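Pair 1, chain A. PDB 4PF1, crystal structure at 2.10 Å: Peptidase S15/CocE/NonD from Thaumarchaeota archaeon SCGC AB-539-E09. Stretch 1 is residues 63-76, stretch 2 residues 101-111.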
# COMPACT_ATOMS: atom_id res chain seq x y z
N VAL A 63 4.66 -33.86 19.79
CA VAL A 63 3.81 -33.55 18.64
C VAL A 63 4.69 -33.72 17.37
O VAL A 63 5.67 -32.98 17.19
CB VAL A 63 3.07 -32.18 18.77
CG1 VAL A 63 4.03 -31.01 18.90
CG2 VAL A 63 2.09 -31.97 17.62
N LEU A 64 4.42 -34.78 16.59
CA LEU A 64 5.22 -35.18 15.43
C LEU A 64 4.61 -34.74 14.09
O LEU A 64 3.42 -34.91 13.86
CB LEU A 64 5.40 -36.73 15.44
CG LEU A 64 6.07 -37.40 14.22
CD1 LEU A 64 7.53 -37.00 14.08
CD2 LEU A 64 5.94 -38.90 14.28
N THR A 65 5.48 -34.24 13.19
CA THR A 65 5.11 -33.86 11.83
C THR A 65 6.17 -34.43 10.88
O THR A 65 7.36 -34.22 11.08
CB THR A 65 4.93 -32.34 11.70
OG1 THR A 65 4.03 -31.89 12.72
CG2 THR A 65 4.41 -31.93 10.33
N ARG A 66 5.72 -35.20 9.88
CA ARG A 66 6.61 -35.85 8.91
C ARG A 66 6.44 -35.13 7.57
O ARG A 66 5.33 -35.08 7.03
CB ARG A 66 6.31 -37.35 8.83
CG ARG A 66 6.33 -38.02 10.23
CD ARG A 66 6.28 -39.54 10.19
NE ARG A 66 7.47 -40.10 9.55
CZ ARG A 66 7.48 -40.64 8.34
NH1 ARG A 66 8.61 -41.09 7.82
NH2 ARG A 66 6.36 -40.72 7.64
N THR A 67 7.52 -34.50 7.08
CA THR A 67 7.46 -33.59 5.93
C THR A 67 8.44 -33.88 4.78
O THR A 67 9.61 -34.17 5.02
CB THR A 67 7.72 -32.13 6.45
OG1 THR A 67 7.62 -31.20 5.37
CG2 THR A 67 9.08 -31.97 7.15
N PRO A 68 8.01 -33.64 3.51
CA PRO A 68 8.97 -33.68 2.39
C PRO A 68 9.47 -32.26 2.06
O PRO A 68 10.00 -32.03 0.97
CB PRO A 68 8.11 -34.23 1.26
CG PRO A 68 6.72 -33.62 1.53
CD PRO A 68 6.66 -33.29 3.02
N TYR A 69 9.26 -31.28 2.99
CA TYR A 69 9.57 -29.86 2.75
C TYR A 69 10.66 -29.28 3.67
O TYR A 69 10.56 -28.12 4.07
CB TYR A 69 8.29 -29.00 2.84
CG TYR A 69 7.15 -29.49 1.98
CD1 TYR A 69 7.29 -29.61 0.60
CD2 TYR A 69 5.91 -29.80 2.53
CE1 TYR A 69 6.25 -30.07 -0.20
CE2 TYR A 69 4.86 -30.27 1.74
CZ TYR A 69 5.04 -30.40 0.38
OH TYR A 69 4.01 -30.85 -0.41
N HIS A 70 11.73 -30.07 3.94
CA HIS A 70 12.92 -29.63 4.70
C HIS A 70 12.60 -29.37 6.19
O HIS A 70 12.36 -28.23 6.58
CB HIS A 70 13.54 -28.37 4.04
CG HIS A 70 15.01 -28.21 4.24
ND1 HIS A 70 15.75 -29.09 5.02
CD2 HIS A 70 15.85 -27.29 3.71
CE1 HIS A 70 17.00 -28.66 4.96
NE2 HIS A 70 17.11 -27.58 4.18
N ALA A 71 12.67 -30.44 7.02
CA ALA A 71 12.42 -30.39 8.46
C ALA A 71 13.28 -29.32 9.16
O ALA A 71 12.80 -28.66 10.08
CB ALA A 71 12.69 -31.75 9.09
N GLU A 72 14.55 -29.13 8.69
CA GLU A 72 15.48 -28.15 9.25
C GLU A 72 15.03 -26.71 8.92
O GLU A 72 15.36 -25.79 9.68
CB GLU A 72 16.91 -28.41 8.75
CG GLU A 72 17.71 -29.29 9.70
CD GLU A 72 18.98 -29.91 9.15
OE1 GLU A 72 19.94 -29.16 8.84
OE2 GLU A 72 19.05 -31.16 9.10
N ARG A 73 14.27 -26.51 7.83
CA ARG A 73 13.74 -25.19 7.47
C ARG A 73 12.35 -24.99 8.10
O ARG A 73 12.06 -23.88 8.55
CB ARG A 73 13.69 -24.99 5.95
CG ARG A 73 13.61 -23.51 5.56
CD ARG A 73 13.57 -23.29 4.06
NE ARG A 73 12.30 -23.71 3.47
CZ ARG A 73 12.18 -24.63 2.52
NH1 ARG A 73 13.27 -25.22 2.02
NH2 ARG A 73 10.99 -24.96 2.04
N ARG A 74 11.51 -26.05 8.17
CA ARG A 74 10.18 -25.99 8.81
C ARG A 74 10.31 -25.60 10.30
O ARG A 74 9.48 -24.85 10.81
CB ARG A 74 9.42 -27.33 8.68
CG ARG A 74 9.18 -27.81 7.23
CD ARG A 74 7.98 -27.17 6.56
NE ARG A 74 6.72 -27.54 7.20
CZ ARG A 74 5.90 -26.68 7.78
NH1 ARG A 74 6.18 -25.38 7.79
NH2 ARG A 74 4.78 -27.10 8.36
N THR A 75 11.40 -26.08 10.96
CA THR A 75 11.70 -25.81 12.37
C THR A 75 12.54 -24.52 12.54
O THR A 75 13.19 -24.34 13.58
CB THR A 75 12.42 -27.00 13.01
OG1 THR A 75 13.55 -27.36 12.21
CG2 THR A 75 11.51 -28.18 13.22
N LEU A 76 12.51 -23.63 11.53
CA LEU A 76 13.22 -22.36 11.58
C LEU A 76 12.42 -21.28 10.82
O LEU A 76 12.95 -20.63 9.91
CB LEU A 76 14.66 -22.49 11.04
CG LEU A 76 15.65 -21.42 11.52
CD1 LEU A 76 16.12 -21.69 12.95
CD2 LEU A 76 16.83 -21.30 10.57
N ILE A 101 8.32 -30.65 20.20
CA ILE A 101 7.93 -30.53 18.79
C ILE A 101 8.98 -31.23 17.92
O ILE A 101 10.17 -30.90 17.99
CB ILE A 101 7.69 -29.05 18.38
CG1 ILE A 101 6.61 -28.41 19.29
CG2 ILE A 101 7.29 -28.96 16.89
CD1 ILE A 101 6.80 -26.97 19.56
N VAL A 102 8.54 -32.23 17.14
CA VAL A 102 9.43 -33.03 16.31
C VAL A 102 9.04 -32.94 14.82
O VAL A 102 7.89 -33.21 14.47
CB VAL A 102 9.47 -34.51 16.79
CG1 VAL A 102 10.36 -35.36 15.89
CG2 VAL A 102 9.93 -34.62 18.24
N TYR A 103 10.02 -32.62 13.97
CA TYR A 103 9.86 -32.59 12.51
C TYR A 103 10.85 -33.54 11.89
O TYR A 103 12.04 -33.49 12.21
CB TYR A 103 10.04 -31.17 11.95
CG TYR A 103 8.75 -30.38 11.93
CD1 TYR A 103 8.19 -29.89 13.11
CD2 TYR A 103 8.07 -30.14 10.74
CE1 TYR A 103 6.98 -29.20 13.11
CE2 TYR A 103 6.88 -29.42 10.72
CZ TYR A 103 6.33 -28.96 11.91
OH TYR A 103 5.15 -28.28 11.90
N GLN A 104 10.36 -34.44 11.04
CA GLN A 104 11.23 -35.44 10.42
C GLN A 104 11.14 -35.38 8.91
O GLN A 104 10.04 -35.31 8.36
CB GLN A 104 10.86 -36.85 10.92
CG GLN A 104 11.73 -37.97 10.34
CD GLN A 104 11.24 -39.33 10.73
OE1 GLN A 104 10.19 -39.80 10.29
NE2 GLN A 104 12.03 -40.02 11.55
N ASP A 105 12.30 -35.45 8.23
CA ASP A 105 12.33 -35.54 6.77
C ASP A 105 11.86 -36.93 6.38
O ASP A 105 12.38 -37.92 6.91
CB ASP A 105 13.75 -35.28 6.22
CG ASP A 105 14.25 -33.85 6.28
OD1 ASP A 105 13.45 -32.92 6.01
OD2 ASP A 105 15.47 -33.65 6.51
N VAL A 106 10.83 -37.01 5.51
CA VAL A 106 10.33 -38.31 5.05
C VAL A 106 11.44 -39.00 4.23
O VAL A 106 12.35 -38.33 3.75
CB VAL A 106 9.00 -38.22 4.25
CG1 VAL A 106 7.87 -37.67 5.11
CG2 VAL A 106 9.17 -37.42 2.96
N ARG A 107 11.35 -40.33 4.09
CA ARG A 107 12.31 -41.14 3.33
C ARG A 107 12.58 -40.54 1.94
O ARG A 107 11.63 -40.15 1.24
CB ARG A 107 11.80 -42.58 3.20
CG ARG A 107 12.81 -43.58 2.64
CD ARG A 107 12.20 -44.96 2.51
NE ARG A 107 12.05 -45.62 3.81
CZ ARG A 107 12.86 -46.59 4.25
NH1 ARG A 107 12.66 -47.13 5.44
NH2 ARG A 107 13.85 -47.03 3.49
N GLY A 108 13.86 -40.41 1.60
CA GLY A 108 14.31 -39.92 0.31
C GLY A 108 14.33 -38.42 0.10
O GLY A 108 14.67 -37.96 -0.99
N LYS A 109 13.98 -37.62 1.14
CA LYS A 109 13.96 -36.17 1.01
C LYS A 109 14.94 -35.47 1.93
O LYS A 109 15.08 -35.83 3.10
CB LYS A 109 12.54 -35.59 1.23
CG LYS A 109 11.56 -35.80 0.05
CD LYS A 109 12.11 -35.35 -1.33
CE LYS A 109 12.28 -33.84 -1.45
NZ LYS A 109 13.15 -33.48 -2.59
N TYR A 110 15.61 -34.42 1.38
CA TYR A 110 16.55 -33.52 2.05
C TYR A 110 17.62 -34.24 2.89
O TYR A 110 18.57 -34.78 2.32
CB TYR A 110 15.79 -32.48 2.89
CG TYR A 110 15.08 -31.43 2.06
CD1 TYR A 110 15.74 -30.27 1.65
CD2 TYR A 110 13.76 -31.60 1.67
CE1 TYR A 110 15.10 -29.31 0.88
CE2 TYR A 110 13.10 -30.63 0.91
CZ TYR A 110 13.77 -29.49 0.52
OH TYR A 110 13.13 -28.53 -0.23
N GLY A 111 17.48 -34.21 4.21
CA GLY A 111 18.44 -34.80 5.14
C GLY A 111 18.36 -36.30 5.31
O GLY A 111 19.27 -36.91 5.87
O HOH W 1 9.28 -42.08 5.36
O HOH W 2 11.82 -33.23 4.13
O HOH W 3 16.30 -31.15 6.77

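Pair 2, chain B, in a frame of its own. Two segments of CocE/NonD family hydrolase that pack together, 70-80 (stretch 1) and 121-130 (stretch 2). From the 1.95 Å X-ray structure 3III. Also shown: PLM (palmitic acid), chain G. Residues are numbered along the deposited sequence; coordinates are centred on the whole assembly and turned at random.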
# COMPACT_ATOMS: atom_id res chain seq x y z
N VAL B 70 -13.96 10.08 14.30
CA VAL B 70 -13.28 9.36 13.23
C VAL B 70 -13.00 10.38 12.13
O VAL B 70 -13.90 11.12 11.73
CB VAL B 70 -14.15 8.23 12.66
CG1 VAL B 70 -13.41 7.53 11.47
CG2 VAL B 70 -14.54 7.18 13.78
N MSE B 71 -11.75 10.48 11.68
CA MSE B 71 -11.37 11.49 10.67
C MSE B 71 -10.60 10.88 9.53
O MSE B 71 -9.89 9.88 9.73
CB MSE B 71 -10.48 12.54 11.32
CG MSE B 71 -10.21 13.74 10.39
SE MSE B 71 -9.20 15.14 11.40
CE MSE B 71 -10.62 15.65 12.67
N SER B 72 -10.83 11.38 8.31
CA SER B 72 -9.96 11.09 7.19
C SER B 72 -9.69 12.37 6.41
O SER B 72 -10.51 13.36 6.41
CB SER B 72 -10.53 10.00 6.27
OG SER B 72 -11.59 10.52 5.49
N ALA B 73 -8.56 12.37 5.70
CA ALA B 73 -8.16 13.55 4.91
C ALA B 73 -7.40 13.19 3.63
O ALA B 73 -6.51 12.34 3.62
CB ALA B 73 -7.35 14.49 5.75
N ASP B 74 -7.74 13.89 2.54
CA ASP B 74 -7.13 13.71 1.26
C ASP B 74 -7.37 14.96 0.40
O ASP B 74 -7.94 15.94 0.85
CB ASP B 74 -7.71 12.46 0.59
CG ASP B 74 -9.18 12.53 0.47
OD1 ASP B 74 -9.65 13.33 -0.36
OD2 ASP B 74 -9.86 11.88 1.28
N THR B 75 -6.85 14.91 -0.80
CA THR B 75 -7.06 15.95 -1.79
C THR B 75 -7.90 15.50 -2.99
O THR B 75 -7.87 16.11 -4.05
CB THR B 75 -5.73 16.52 -2.25
OG1 THR B 75 -4.92 15.49 -2.79
CG2 THR B 75 -4.99 17.25 -1.11
N TYR B 76 -8.67 14.43 -2.82
CA TYR B 76 -9.49 13.88 -3.90
C TYR B 76 -10.90 14.48 -4.03
O TYR B 76 -11.55 14.26 -5.03
CB TYR B 76 -9.62 12.37 -3.73
CG TYR B 76 -8.35 11.58 -3.85
CD1 TYR B 76 -7.23 12.07 -4.50
CD2 TYR B 76 -8.32 10.26 -3.42
CE1 TYR B 76 -6.09 11.25 -4.65
CE2 TYR B 76 -7.19 9.45 -3.61
CZ TYR B 76 -6.10 9.94 -4.22
OH TYR B 76 -4.98 9.10 -4.39
N GLY B 77 -11.35 15.26 -3.04
CA GLY B 77 -12.70 15.79 -3.05
C GLY B 77 -13.48 15.22 -1.88
O GLY B 77 -13.72 14.03 -1.82
N LYS B 78 -13.87 16.10 -0.94
CA LYS B 78 -14.64 15.69 0.25
C LYS B 78 -16.13 15.41 -0.05
O LYS B 78 -16.81 14.77 0.79
CB LYS B 78 -14.53 16.74 1.34
CG LYS B 78 -15.29 18.06 1.05
CD LYS B 78 -15.31 18.98 2.27
CE LYS B 78 -16.05 20.27 2.05
NZ LYS B 78 -17.50 20.07 1.70
N ASP B 79 -16.64 15.88 -1.18
CA ASP B 79 -18.03 15.68 -1.53
C ASP B 79 -18.22 14.72 -2.68
O ASP B 79 -19.28 14.67 -3.29
CB ASP B 79 -18.65 17.03 -1.84
CG ASP B 79 -18.66 17.90 -0.64
OD1 ASP B 79 -19.23 17.44 0.35
OD2 ASP B 79 -18.07 18.98 -0.65
N ASN B 80 -17.21 13.93 -2.99
CA ASN B 80 -17.37 12.93 -4.04
C ASN B 80 -18.48 11.92 -3.72
O ASN B 80 -18.49 11.28 -2.65
CB ASN B 80 -16.04 12.21 -4.31
CG ASN B 80 -14.94 13.15 -4.85
OD1 ASN B 80 -15.14 14.37 -5.09
ND2 ASN B 80 -13.77 12.57 -5.05
N VAL B 121 -15.51 13.14 10.55
CA VAL B 121 -15.10 14.42 9.94
C VAL B 121 -14.36 14.09 8.69
O VAL B 121 -13.46 13.23 8.69
CB VAL B 121 -14.18 15.28 10.84
CG1 VAL B 121 -13.72 16.53 10.09
CG2 VAL B 121 -14.85 15.61 12.22
N LYS B 122 -14.76 14.72 7.58
CA LYS B 122 -14.13 14.48 6.27
C LYS B 122 -13.42 15.75 5.88
O LYS B 122 -14.04 16.80 5.78
CB LYS B 122 -15.18 14.12 5.20
CG LYS B 122 -14.59 13.84 3.84
CD LYS B 122 -13.93 12.42 3.80
CE LYS B 122 -12.76 12.45 2.81
NZ LYS B 122 -11.93 11.29 2.79
N VAL B 123 -12.11 15.65 5.68
CA VAL B 123 -11.24 16.80 5.50
C VAL B 123 -10.78 16.88 4.05
O VAL B 123 -10.27 15.90 3.49
CB VAL B 123 -9.98 16.73 6.41
CG1 VAL B 123 -9.10 17.97 6.18
CG2 VAL B 123 -10.42 16.59 7.85
N ALA B 124 -11.00 18.06 3.46
CA ALA B 124 -10.35 18.45 2.23
C ALA B 124 -9.05 19.17 2.57
O ALA B 124 -9.06 20.26 3.12
CB ALA B 124 -11.27 19.34 1.39
N LEU B 125 -7.90 18.54 2.25
CA LEU B 125 -6.60 19.12 2.58
C LEU B 125 -6.32 20.29 1.64
O LEU B 125 -7.05 20.53 0.64
CB LEU B 125 -5.47 18.07 2.58
CG LEU B 125 -5.62 17.06 3.72
CD1 LEU B 125 -4.81 15.73 3.46
CD2 LEU B 125 -5.24 17.70 5.02
N ARG B 126 -5.29 21.04 2.01
CA ARG B 126 -4.88 22.25 1.28
C ARG B 126 -4.73 21.93 -0.21
O ARG B 126 -4.15 20.91 -0.60
CB ARG B 126 -3.57 22.78 1.81
CG ARG B 126 -3.18 24.14 1.27
CD ARG B 126 -1.80 24.56 1.75
NE ARG B 126 -1.73 24.74 3.20
CZ ARG B 126 -1.54 25.89 3.83
NH1 ARG B 126 -1.37 27.03 3.15
NH2 ARG B 126 -1.49 25.92 5.15
N GLY B 127 -5.21 22.87 -1.02
CA GLY B 127 -5.20 22.75 -2.49
C GLY B 127 -6.40 22.05 -3.11
O GLY B 127 -6.55 22.04 -4.35
N SER B 128 -7.23 21.44 -2.27
CA SER B 128 -8.41 20.73 -2.71
C SER B 128 -9.67 21.41 -2.18
O SER B 128 -9.66 22.15 -1.19
CB SER B 128 -8.37 19.26 -2.27
OG SER B 128 -8.61 19.13 -0.87
N ASP B 129 -10.75 21.16 -2.89
CA ASP B 129 -12.04 21.78 -2.65
C ASP B 129 -11.92 23.29 -2.85
O ASP B 129 -11.31 23.72 -3.83
CB ASP B 129 -12.63 21.38 -1.30
CG ASP B 129 -14.11 21.65 -1.24
OD1 ASP B 129 -14.86 20.94 -1.93
OD2 ASP B 129 -14.52 22.60 -0.55
N LYS B 130 -12.43 24.08 -1.92
CA LYS B 130 -12.41 25.53 -2.10
C LYS B 130 -11.05 26.13 -1.72
O LYS B 130 -10.81 27.31 -1.94
CB LYS B 130 -13.62 26.16 -1.38
CG LYS B 130 -14.93 25.72 -2.12
CD LYS B 130 -16.21 26.14 -1.48
CE LYS B 130 -16.60 25.20 -0.38
NZ LYS B 130 -16.77 23.76 -0.86
C1 PLM G . -5.85 5.81 -5.10
O1 PLM G . -5.46 6.45 -4.13
O2 PLM G . -5.78 4.57 -5.04
C2 PLM G . -6.35 6.54 -6.31
C3 PLM G . -7.02 5.63 -7.31
C4 PLM G . -7.69 6.33 -8.50
C5 PLM G . -8.62 5.40 -9.33
C6 PLM G . -8.84 5.80 -10.82
C7 PLM G . -10.27 5.90 -11.40
C8 PLM G . -10.82 4.69 -12.20
O HOH W 4 -13.80 10.87 7.01
O HOH W 5 -11.27 15.05 1.02
O HOH W 6 -10.52 16.98 -0.99
O HOH W 7 -14.55 18.34 -2.53
O HOH W 8 -17.44 20.80 -2.30

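In both pairs two parallel strands lie side by side and then run into loops that stay in contact. The strand axes approach to 4.8 Å in pair 1 and 4.9 Å in pair 2, with N-to-C directions 20° and 17° apart, and 14 central residues superpose with an RMSD of 0.6 Å. The backbone ladder is conserved bond for bond. Val A102 N donates to Val A63 O (3.0 Å), as Val B121 N does to Val B70 O (2.8 Å); Gln A104 N to Thr A65 O (3.0 Å) matches Val B123 N to Ser B72 O (2.9 Å). The last rungs are Val A106 N to Thr A67 O (3.1 Å) and Leu B125 N to Asp B74 O (3.0 Å). One rung differs in strength: Thr A67 N to Gln A104 O is 2.9 Å, whereas Asp B74 N to Val B123 O is weak at 3.4 Å. A type II turn follows in each second stretch, Val A106 to Lys A109 and Leu B125 to Ser B128, with Gly A108 and Gly B127 matched at positive phi.

Side chains diverge on both faces of this frame. Arg A66 and Gln A104 coincide with Ala B73 and Val B123. Pair 1 makes a polar link there, Arg A66 NE donating to Gln A104 OE1 at 2.8 Å; pair 2 packs carbon on carbon, with Ala B73 CB 3.5 Å from Val B123 CB and 3.6 Å from Leu B125 CD1.

On the other face, Tyr A103 offers its ring to Thr A65, whose CB lies 3.7 Å from the ring centroid and 17° off the normal. The matching Lys B122 instead uses its charge: NZ donates to Ser B72 OG at 2.8 Å and forms a salt bridge with Asp B74 OD2 at 2.6 Å. An acid crosses the interface in both pairs, but from opposite stretches. Asp A105 OD1 accepts from Ala A71 N at 2.8 Å, tying the second stretch to the start of the helix; its counterpart, Ala B124, has no carboxylate.

The loops contrast too. His A70 stacks offset on Tyr A110, centroids 4.2 Å apart and planes at 11°. The equivalents, Gly B77 and Asp B129, can form no such stack; water 7 instead joins Lys B78 N (2.8 Å, weak) to Asp B129 OD1 (2.7 Å). Tyr A69 and Tyr B76 nearly coincide, their side-chain centres 0.3 Å apart, and both point away from the partner stretch; Tyr B76 OH donates to PLM O1 at 2.7 Å.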